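Local coordinates for protein putative hexose oxidase (Nonomuraea sp. ATCC 39727, PDB 5AWV) that probably oxidises a sugar of teicoplanin-type glycopeptide antibiotics, using an FAD cofactor that is held covalently at two points, at residues 127-130 against 131-135; 166-169 against 170-174; 488-491 against 492-496; 497-500 against 501-505. All coordinates share one frame; numbering follows the deposited sequence.

Contact 1: residues 127-130 against 131-135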
loop_
_atom_site.group_PDB
_atom_site.type_symbol
_atom_site.label_atom_id
_atom_site.label_comp_id
_atom_site.label_asym_id
_atom_site.label_seq_id
_atom_site.Cartn_x
_atom_site.Cartn_y
_atom_site.Cartn_z
ATOM N N PRO A 127 -1.174 3.407 -11.273
ATOM C CA PRO A 127 -1.679 2.562 -10.169
ATOM C C PRO A 127 -1.395 1.068 -10.283
ATOM O O PRO A 127 -1.292 0.425 -9.275
ATOM C CB PRO A 127 -3.190 2.791 -10.150
ATOM C CG PRO A 127 -3.480 3.290 -11.550
ATOM C CD PRO A 127 -2.299 4.015 -12.045
ATOM N N GLY A 128 -1.154 0.546 -11.442
ATOM C CA GLY A 128 -0.844 -0.861 -11.554
ATOM C C GLY A 128 0.587 -1.253 -11.260
ATOM O O GLY A 128 0.894 -2.467 -11.161
ATOM N N ASN A 129 1.478 -0.287 -11.110
ATOM C CA ASN A 129 2.827 -0.578 -10.679
ATOM C C ASN A 129 2.879 -1.164 -9.246
ATOM O O ASN A 129 2.086 -0.781 -8.391
ATOM C CB ASN A 129 3.679 0.703 -10.617
ATOM C CG ASN A 129 4.062 1.199 -11.961
ATOM O OD1 ASN A 129 4.828 0.540 -12.640
ATOM N ND2 ASN A 129 3.521 2.342 -12.377
ATOM N N THR A 130 3.831 -2.038 -8.995
ATOM C CA THR A 130 4.183 -2.400 -7.611
ATOM C C THR A 130 5.191 -1.436 -7.051
ATOM O O THR A 130 5.885 -0.752 -7.832
ATOM C CB THR A 130 4.744 -3.836 -7.548
ATOM O OG1 THR A 130 5.927 -3.917 -8.320
ATOM C CG2 THR A 130 3.763 -4.831 -8.117
ATOM N N LEU A 131 5.296 -1.375 -5.709
ATOM C CA LEU A 131 6.346 -0.631 -5.045
ATOM C C LEU A 131 7.729 -1.029 -5.479
ATOM O O LEU A 131 8.531 -0.170 -5.782
ATOM C CB LEU A 131 6.261 -0.742 -3.517
ATOM C CG LEU A 131 4.961 -0.149 -2.920
ATOM C CD1 LEU A 131 4.977 -0.152 -1.394
ATOM C CD2 LEU A 131 4.744 1.292 -3.422
ATOM N N SER A 132 7.989 -2.296 -5.649
ATOM C CA SER A 132 9.269 -2.755 -6.132
ATOM C C SER A 132 9.638 -2.141 -7.504
ATOM O O SER A 132 10.774 -1.652 -7.720
ATOM C CB SER A 132 9.244 -4.294 -6.178
ATOM O OG SER A 132 10.437 -4.725 -6.740
ATOM N N GLU A 133 8.666 -2.124 -8.429
ATOM C CA GLU A 133 8.920 -1.527 -9.752
ATOM C C GLU A 133 9.192 -0.051 -9.640
ATOM O O GLU A 133 10.055 0.469 -10.305
ATOM C CB GLU A 133 7.747 -1.778 -10.707
ATOM C CG GLU A 133 7.570 -3.247 -11.088
ATOM C CD GLU A 133 6.169 -3.579 -11.726
ATOM O OE1 GLU A 133 5.101 -3.033 -11.387
ATOM O OE2 GLU A 133 6.125 -4.432 -12.613
ATOM N N VAL A 134 8.435 0.648 -8.792
ATOM C CA VAL A 134 8.604 2.036 -8.619
ATOM C C VAL A 134 9.975 2.327 -8.061
ATOM O O VAL A 134 10.653 3.259 -8.525
ATOM C CB VAL A 134 7.540 2.639 -7.655
ATOM C CG1 VAL A 134 7.864 4.071 -7.249
ATOM C CG2 VAL A 134 6.108 2.565 -8.223
ATOM N N TYR A 135 10.353 1.653 -7.000
ATOM C CA TYR A 135 11.633 1.969 -6.391
ATOM C C TYR A 135 12.812 1.774 -7.342
ATOM O O TYR A 135 13.709 2.590 -7.397
ATOM C CB TYR A 135 11.855 1.157 -5.128
ATOM C CG TYR A 135 10.870 1.366 -3.987
ATOM C CD1 TYR A 135 10.385 2.636 -3.679
ATOM C CD2 TYR A 135 10.489 0.303 -3.174
ATOM C CE1 TYR A 135 9.495 2.842 -2.654
ATOM C CE2 TYR A 135 9.634 0.516 -2.101
ATOM C CZ TYR A 135 9.128 1.774 -1.862
ATOM O OH TYR A 135 8.214 2.024 -0.876
HETATM O O HOH W 1 2.950 -4.436 -11.965
#

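Contact 2: residues 166-169 against 170-174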
loop_
_atom_site.group_PDB
_atom_site.type_symbol
_atom_site.label_atom_id
_atom_site.label_comp_id
_atom_site.label_asym_id
_atom_site.label_seq_id
_atom_site.Cartn_x
_atom_site.Cartn_y
_atom_site.Cartn_z
ATOM N N GLY A 166 6.803 3.913 5.257
ATOM C CA GLY A 166 7.796 2.868 5.400
ATOM C C GLY A 166 9.002 3.324 6.162
ATOM O O GLY A 166 8.967 4.395 6.838
ATOM N N PRO A 167 10.107 2.586 6.031
ATOM C CA PRO A 167 11.339 2.908 6.793
ATOM C C PRO A 167 11.906 4.266 6.562
ATOM O O PRO A 167 12.571 4.771 7.465
ATOM C CB PRO A 167 12.329 1.795 6.365
ATOM C CG PRO A 167 11.409 0.630 6.017
ATOM C CD PRO A 167 10.231 1.295 5.327
ATOM N N LEU A 168 11.689 4.918 5.416
ATOM C CA LEU A 168 12.187 6.229 5.210
ATOM C C LEU A 168 11.236 7.372 5.632
ATOM O O LEU A 168 11.552 8.600 5.439
ATOM C CB LEU A 168 12.596 6.456 3.777
ATOM C CG LEU A 168 13.703 5.605 3.140
ATOM C CD1 LEU A 168 14.008 6.111 1.745
ATOM C CD2 LEU A 168 14.921 5.648 3.993
ATOM N N SER A 169 10.081 7.039 6.143
ATOM C CA SER A 169 9.084 8.057 6.534
ATOM C C SER A 169 9.554 8.993 7.676
ATOM O O SER A 169 9.174 10.197 7.703
ATOM C CB SER A 169 7.703 7.451 6.779
ATOM O OG SER A 169 7.272 6.915 5.581
ATOM N N ARG A 170 10.380 8.504 8.606
ATOM C CA ARG A 170 10.919 9.387 9.624
ATOM C C ARG A 170 11.826 10.478 9.047
ATOM O O ARG A 170 11.859 11.596 9.574
ATOM C CB ARG A 170 11.607 8.609 10.766
ATOM C CG ARG A 170 10.585 7.896 11.674
ATOM C CD ARG A 170 11.249 6.779 12.487
ATOM N NE ARG A 170 12.365 7.257 13.321
ATOM C CZ ARG A 170 12.251 7.782 14.538
ATOM N NH1 ARG A 170 11.054 7.905 15.107
ATOM N NH2 ARG A 170 13.352 8.067 15.249
ATOM N N GLN A 171 12.483 10.157 7.934
ATOM C CA GLN A 171 13.393 11.086 7.276
ATOM C C GLN A 171 12.625 11.940 6.301
ATOM O O GLN A 171 12.914 13.092 6.169
ATOM C CB GLN A 171 14.509 10.285 6.576
ATOM C CG GLN A 171 15.614 11.113 5.953
ATOM C CD GLN A 171 16.873 10.269 5.580
ATOM O OE1 GLN A 171 16.872 9.013 5.572
ATOM N NE2 GLN A 171 17.915 10.945 5.247
ATOM N N PHE A 172 11.617 11.361 5.615
ATOM C CA PHE A 172 10.989 12.069 4.501
ATOM C C PHE A 172 9.483 12.327 4.563
ATOM O O PHE A 172 8.968 13.027 3.662
ATOM C CB PHE A 172 11.295 11.363 3.204
ATOM C CG PHE A 172 12.744 11.436 2.791
ATOM C CD1 PHE A 172 13.376 12.674 2.603
ATOM C CD2 PHE A 172 13.465 10.309 2.597
ATOM C CE1 PHE A 172 14.743 12.734 2.192
ATOM C CE2 PHE A 172 14.830 10.350 2.223
ATOM C CZ PHE A 172 15.464 11.598 2.017
ATOM N N GLY A 173 8.764 11.786 5.548
ATOM C CA GLY A 173 7.320 11.819 5.600
ATOM C C GLY A 173 6.594 10.675 4.918
ATOM O O GLY A 173 7.191 9.636 4.523
ATOM N N SER A 174 5.283 10.815 4.830
ATOM C CA SER A 174 4.410 9.853 4.107
ATOM C C SER A 174 4.545 10.075 2.623
ATOM O O SER A 174 4.904 11.212 2.181
ATOM C CB SER A 174 2.977 10.043 4.512
ATOM O OG SER A 174 2.095 9.266 3.740
HETATM O O HOH W 2 10.839 5.789 9.289
HETATM O O HOH W 3 13.814 7.290 8.195
#

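Contact 3: residues 488-491 against 492-496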
loop_
_atom_site.group_PDB
_atom_site.type_symbol
_atom_site.label_atom_id
_atom_site.label_comp_id
_atom_site.label_asym_id
_atom_site.label_seq_id
_atom_site.Cartn_x
_atom_site.Cartn_y
_atom_site.Cartn_z
ATOM N N VAL A 488 -17.325 5.142 19.633
ATOM C CA VAL A 488 -16.637 5.967 18.633
ATOM C C VAL A 488 -16.739 5.227 17.302
ATOM O O VAL A 488 -16.351 4.088 17.208
ATOM C CB VAL A 488 -15.181 6.181 19.012
ATOM C CG1 VAL A 488 -14.448 7.101 18.023
ATOM C CG2 VAL A 488 -15.117 6.844 20.383
ATOM N N PRO A 489 -17.382 5.838 16.313
ATOM C CA PRO A 489 -17.480 5.189 15.055
ATOM C C PRO A 489 -16.130 4.952 14.339
ATOM O O PRO A 489 -15.148 5.658 14.590
ATOM C CB PRO A 489 -18.399 6.114 14.238
ATOM C CG PRO A 489 -18.457 7.361 14.933
ATOM C CD PRO A 489 -17.923 7.192 16.318
ATOM N N TRP A 490 -16.104 3.891 13.546
ATOM C CA TRP A 490 -14.892 3.493 12.771
ATOM C C TRP A 490 -14.263 4.672 12.071
ATOM O O TRP A 490 -13.025 4.882 12.157
ATOM C CB TRP A 490 -15.240 2.437 11.739
ATOM C CG TRP A 490 -16.166 2.919 10.587
ATOM C CD1 TRP A 490 -17.538 2.823 10.535
ATOM C CD2 TRP A 490 -15.761 3.477 9.315
ATOM N NE1 TRP A 490 -17.986 3.305 9.339
ATOM C CE2 TRP A 490 -16.923 3.725 8.576
ATOM C CE3 TRP A 490 -14.529 3.768 8.736
ATOM C CZ2 TRP A 490 -16.894 4.234 7.294
ATOM C CZ3 TRP A 490 -14.508 4.361 7.491
ATOM C CH2 TRP A 490 -15.692 4.578 6.777
ATOM N N HIS A 491 -15.106 5.504 11.432
ATOM C CA HIS A 491 -14.569 6.624 10.656
ATOM C C HIS A 491 -13.867 7.676 11.462
ATOM O O HIS A 491 -12.970 8.360 10.992
ATOM C CB HIS A 491 -15.633 7.188 9.706
ATOM C CG HIS A 491 -16.915 7.567 10.358
ATOM N ND1 HIS A 491 -17.029 8.599 11.275
ATOM C CD2 HIS A 491 -18.146 7.055 10.223
ATOM C CE1 HIS A 491 -18.289 8.726 11.637
ATOM N NE2 HIS A 491 -18.979 7.804 10.996
ATOM N N ASP A 492 -14.231 7.821 12.723
ATOM C CA ASP A 492 -13.515 8.706 13.612
ATOM C C ASP A 492 -12.190 8.166 14.106
ATOM O O ASP A 492 -11.282 8.929 14.312
ATOM C CB ASP A 492 -14.373 9.115 14.777
ATOM C CG ASP A 492 -15.636 9.990 14.313
ATOM O OD1 ASP A 492 -15.861 10.311 13.078
ATOM O OD2 ASP A 492 -16.345 10.402 15.233
ATOM N N LEU A 493 -12.066 6.868 14.237
ATOM C CA LEU A 493 -10.805 6.283 14.573
ATOM C C LEU A 493 -9.802 6.415 13.369
ATOM O O LEU A 493 -8.643 6.731 13.589
ATOM C CB LEU A 493 -11.003 4.750 14.857
ATOM C CG LEU A 493 -11.965 4.416 16.026
ATOM C CD1 LEU A 493 -12.032 2.910 16.182
ATOM C CD2 LEU A 493 -11.446 5.085 17.275
ATOM N N TYR A 494 -10.276 6.215 12.131
ATOM C CA TYR A 494 -9.387 6.323 10.954
ATOM C C TYR A 494 -9.064 7.778 10.564
ATOM O O TYR A 494 -7.906 8.111 10.215
ATOM C CB TYR A 494 -9.955 5.622 9.727
ATOM C CG TYR A 494 -9.867 4.169 9.849
ATOM C CD1 TYR A 494 -8.633 3.495 9.765
ATOM C CD2 TYR A 494 -10.980 3.416 9.963
ATOM C CE1 TYR A 494 -8.553 2.129 9.916
ATOM C CE2 TYR A 494 -10.897 2.039 10.134
ATOM C CZ TYR A 494 -9.686 1.407 10.096
ATOM O OH TYR A 494 -9.626 0.058 10.234
ATOM N N TYR A 495 -10.078 8.620 10.636
ATOM C CA TYR A 495 -9.968 9.982 10.061
ATOM C C TYR A 495 -10.046 11.170 10.994
ATOM O O TYR A 495 -9.748 12.287 10.572
ATOM C CB TYR A 495 -11.066 10.136 8.992
ATOM C CG TYR A 495 -11.074 9.085 7.866
ATOM C CD1 TYR A 495 -9.979 8.879 7.045
ATOM C CD2 TYR A 495 -12.184 8.380 7.616
ATOM C CE1 TYR A 495 -10.041 8.006 5.998
ATOM C CE2 TYR A 495 -12.273 7.507 6.550
ATOM C CZ TYR A 495 -11.202 7.345 5.723
ATOM O OH TYR A 495 -11.331 6.471 4.705
ATOM N N LYS A 496 -10.400 10.940 12.236
ATOM C CA LYS A 496 -10.567 11.940 13.254
ATOM C C LYS A 496 -11.320 13.144 12.712
ATOM O O LYS A 496 -12.366 12.950 12.045
ATOM C CB LYS A 496 -9.208 12.250 13.931
ATOM C CG LYS A 496 -8.470 11.066 14.578
ATOM C CD LYS A 496 -7.162 11.479 15.233
ATOM C CE LYS A 496 -7.379 12.478 16.380
ATOM N NZ LYS A 496 -6.123 12.995 16.870
#

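Contact 4: residues 497-500 against 501-505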
loop_
_atom_site.group_PDB
_atom_site.type_symbol
_atom_site.label_atom_id
_atom_site.label_comp_id
_atom_site.label_asym_id
_atom_site.label_seq_id
_atom_site.Cartn_x
_atom_site.Cartn_y
_atom_site.Cartn_z
ATOM N N GLY A 497 -10.749 14.317 12.884
ATOM C CA GLY A 497 -11.334 15.612 12.508
ATOM C C GLY A 497 -11.347 15.828 10.992
ATOM O O GLY A 497 -12.002 16.739 10.555
ATOM N N ASN A 498 -10.749 14.923 10.165
ATOM C CA ASN A 498 -10.855 14.989 8.719
ATOM C C ASN A 498 -12.118 14.320 8.153
ATOM O O ASN A 498 -12.386 14.437 6.953
ATOM C CB ASN A 498 -9.566 14.419 8.045
ATOM C CG ASN A 498 -8.324 15.253 8.348
ATOM O OD1 ASN A 498 -8.435 16.454 8.597
ATOM N ND2 ASN A 498 -7.108 14.623 8.324
ATOM N N HIS A 499 -12.892 13.576 8.973
ATOM C CA HIS A 499 -13.954 12.864 8.447
ATOM C C HIS A 499 -15.037 13.823 7.773
ATOM O O HIS A 499 -15.581 13.505 6.699
ATOM C CB HIS A 499 -14.608 11.994 9.479
ATOM C CG HIS A 499 -15.706 11.207 8.914
ATOM N ND1 HIS A 499 -17.021 11.314 9.345
ATOM C CD2 HIS A 499 -15.700 10.285 7.950
ATOM C CE1 HIS A 499 -17.768 10.499 8.627
ATOM N NE2 HIS A 499 -16.978 9.840 7.803
ATOM N N PRO A 500 -15.320 14.964 8.422
ATOM C CA PRO A 500 -16.356 15.843 7.849
ATOM C C PRO A 500 -15.985 16.316 6.460
ATOM O O PRO A 500 -16.812 16.261 5.572
ATOM C CB PRO A 500 -16.493 17.000 8.888
ATOM C CG PRO A 500 -16.061 16.351 10.183
ATOM C CD PRO A 500 -14.979 15.332 9.799
ATOM N N ARG A 501 -14.770 16.783 6.260
ATOM C CA ARG A 501 -14.336 17.155 4.925
ATOM C C ARG A 501 -14.313 15.994 3.940
ATOM O O ARG A 501 -14.783 16.142 2.799
ATOM C CB ARG A 501 -12.997 17.822 4.972
ATOM C CG ARG A 501 -12.618 18.363 3.588
ATOM C CD ARG A 501 -11.367 19.159 3.709
ATOM N NE ARG A 501 -11.036 19.702 2.411
ATOM C CZ ARG A 501 -9.883 20.233 2.117
ATOM N NH1 ARG A 501 -8.909 20.329 3.015
ATOM N NH2 ARG A 501 -9.727 20.702 0.910
ATOM N N LEU A 502 -13.871 14.820 4.378
ATOM C CA LEU A 502 -13.943 13.668 3.482
ATOM C C LEU A 502 -15.369 13.318 3.086
ATOM O O LEU A 502 -15.647 12.958 1.928
ATOM C CB LEU A 502 -13.286 12.430 4.056
ATOM C CG LEU A 502 -11.800 12.479 4.258
ATOM C CD1 LEU A 502 -11.388 11.431 5.287
ATOM C CD2 LEU A 502 -11.072 12.245 2.937
ATOM N N ARG A 503 -16.314 13.469 4.032
ATOM C CA ARG A 503 -17.719 13.238 3.651
ATOM C C ARG A 503 -18.244 14.265 2.578
ATOM O O ARG A 503 -18.977 13.910 1.698
ATOM C CB ARG A 503 -18.595 13.126 4.934
ATOM C CG ARG A 503 -20.049 13.111 4.642
ATOM C CD ARG A 503 -20.857 12.772 5.865
ATOM N NE ARG A 503 -20.775 11.383 6.243
ATOM C CZ ARG A 503 -21.337 10.898 7.338
ATOM N NH1 ARG A 503 -21.975 11.718 8.176
ATOM N NH2 ARG A 503 -21.254 9.611 7.624
ATOM N N LYS A 504 -17.845 15.513 2.664
ATOM C CA LYS A 504 -18.194 16.514 1.649
ATOM C C LYS A 504 -17.612 16.170 0.289
ATOM O O LYS A 504 -18.310 16.251 -0.731
ATOM C CB LYS A 504 -17.791 17.895 2.106
ATOM C CG LYS A 504 -18.708 18.357 3.239
ATOM C CD LYS A 504 -18.219 19.629 3.862
ATOM C CE LYS A 504 -19.266 20.173 4.834
ATOM N NZ LYS A 504 -18.804 21.522 5.239
ATOM N N VAL A 505 -16.370 15.664 0.252
ATOM C CA VAL A 505 -15.759 15.204 -0.999
ATOM C C VAL A 505 -16.477 14.062 -1.644
ATOM O O VAL A 505 -16.767 14.076 -2.871
ATOM C CB VAL A 505 -14.261 14.881 -0.871
ATOM C CG1 VAL A 505 -13.696 14.537 -2.225
ATOM C CG2 VAL A 505 -13.542 16.098 -0.391
HETATM O O HOH W 4 -12.952 17.784 8.084
HETATM O O HOH W 5 -18.664 7.978 6.546
#

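Contact 1: residues 127-130 against 131-135
Thr130 and Glu133 form a capping box at the N-terminal end of helix 131-142, where the chain enters from the loop after strand 122-125 in the FAD-binding domain. Thr130 is the N-cap. With OG1 lodged between its own backbone N and carbonyl carbon (chi1 62°), it receives the amide of Glu133, N to OG1 3.3 Å. The reciprocal bond comes from Glu133: its CG lies beside its own backbone N, and the extended chain brings the carboxylate back to the N-cap residue, where OE1 accepts from Thr130 N at 2.9 Å. That bond is nearly straight at the hydrogen (170°) and arrives on the anti side of OE1, 23° out of the carboxylate plane. Thr130 OG1 adds a weak bond to the same oxygen, and a water bridges Glu133 OE1 (2.6 Å) to Gly128 O. The Asn129 side chain runs at a slant to that of Glu133, its amide steeply inclined to the carboxylate, while ND2 turns to the carbonyls of Glu126 and Glu113. Its CB meets Val134 CG2 at 3.9 Å. Pro127, just upstream, touches the FAD. Three donors thus converge on Glu133 OE1, and the negative carboxylate beside the helix start probably interacts favourably with the helix dipole.

Contact 2: residues 166-169 against 170-174
A chi1 of -63° sets Ser169 OG beside its own backbone N, on the side where Gly173 O returns after one helical turn, and Leu168, also with CG beside its N (chi1 -61°), places its CD2 branch next to the Gln171 amide, 4.2 Å from OE1. The hydroxyl of Ser169 donates to Gly173 O at 2.9 Å, reaching it from above the carbonyl plane, 46° out of it, and accepts from Gly166 N at 3.1 Å. It therefore joins the start of the type I turn Gly166-Ser169 to the residue just after short helix 169-172. Gly173, with positive phi, leaves the helix while its amide still reaches Ser169 O (2.7 Å). Phe172 N closes on Leu168 O at 2.8 Å, and Gln171 N adds a weak bond to that oxygen. Leu168 CB meets Phe172 CD2 at 4.1 Å; Gln171 CG sits over the centre of one face of the ring, and its amide runs on alongside Leu168 to Asp316. Two waters take up Pro167 O, one of them bound to Arg170 N at 2.8 Å. The guanidinium of Arg170 is bound by carbonyls that include those of Leu291, Asn281 and Tyr403, and Pro167 packs on Val150 of the FAD site. Buried Ser169 OG is thus used both as donor and as acceptor, which fixes its rotation and fastens the helix exit to the turn before it.

Contact 3: residues 488-491 against 492-496
Trp490 presents its ring edge to Tyr494, whose CD2 lies in the indole plane 3.8 Å from CE3, and the Trp490 and Tyr494 side chains cross at about a right angle; His491 CB rests on one indole face toward the rim. The six-membered ring also reaches Tyr495, CZ3 to CE2 4.0 Å. His491 in turn has Pro489 CB over one face and Asp492 OD1 at its edge. Both Trp490 and His491 hold CG between backbone N and carbonyl carbon (chi1 67° and 54°), which brings the indole edge to Tyr494 and ND1 to the Asp492 carboxylate. ND1 of His491 donates to Asp492 OD1 at 2.7 Å, almost in the imidazole plane but from above the carboxylate, 55° out of its plane. Val488 CG1 packs on Leu493 CD2 at 3.7 Å. Pro489, the N-cap, offers its carbonyl to Asp492 N and Leu493 N in weak bonds, followed by Tyr494 N to Trp490 O (3.1 Å). This short helix belongs to the berberine-like region; the hydroxyls of Tyr494 and Tyr495 anchor it to Asp475 and Gly216. The His-carboxylate bond fixes the imidazole's rotation; the carboxylate would tend to favour a protonated ring, although the stacked His499 may offset this.

Contact 4: residues 497-500 against 501-505
His499 and Arg503, one turn apart, meet through the edge of the imidazole and the face of the guanidinium. Both side chains leave with CG anti to the backbone N (chi1 -178° in His499). Arg503 then bends at chi3 (-73°), and this kink turns its planar end across the imidazole, the two planes 69° apart. CE1 of His499 stands over one face of the guanidinium toward its rim, 3.7 Å from NH2, and NH2 in turn lies near the imidazole plane. A water links the two polar ends, 2.8 Å from His499 NE2 and 3.2 Å from Arg503 NH2, which donates to it. NE of Arg503 is committed to Arg522 O. These residues lie in the N-terminal part of helix 499-509 of the berberine-like region, near the C terminus. Its first turns are bonded i to i+4: Leu502 N to Asn498 O at 3.0 Å, Arg503 N to His499 O at 2.8 Å and Lys504 N to Pro500 O at 3.2 Å. Pro500, which has no amide hydrogen, fits this first turn at little cost, and a water bridges Arg501 N and Gly497 O. Leu502 keeps CG beside its backbone N and lays CG and CD1 along Asn498 O, CG at 3.4 Å. The Asn498 amide is drawn to Pro412 O and Ala416 O. Arg501, extended from CG to NE, carries its guanidinium to a cation-pi contact with Trp211.

All four contacts are local and follow in series along the chain; each joins adjoining residues and so closes no more than a turn, and none nests within or crosses another. Contact 1 starts helix 131-142 after strand 122-125, and contact 2 leads into and out of short helix 169-172. Both lie in the FAD-binding range, with centres about 17 Å apart and no touch between them. Contacts 3 and 4 come much later, in the berberine-like range, and lie on the consecutive helices 490-495 and 499-509. These two do touch: the rings of His491 and His499 stack, and Tyr495 packs on Leu502. Contacts 1 and 3 lie on opposite sides of the chain's centre.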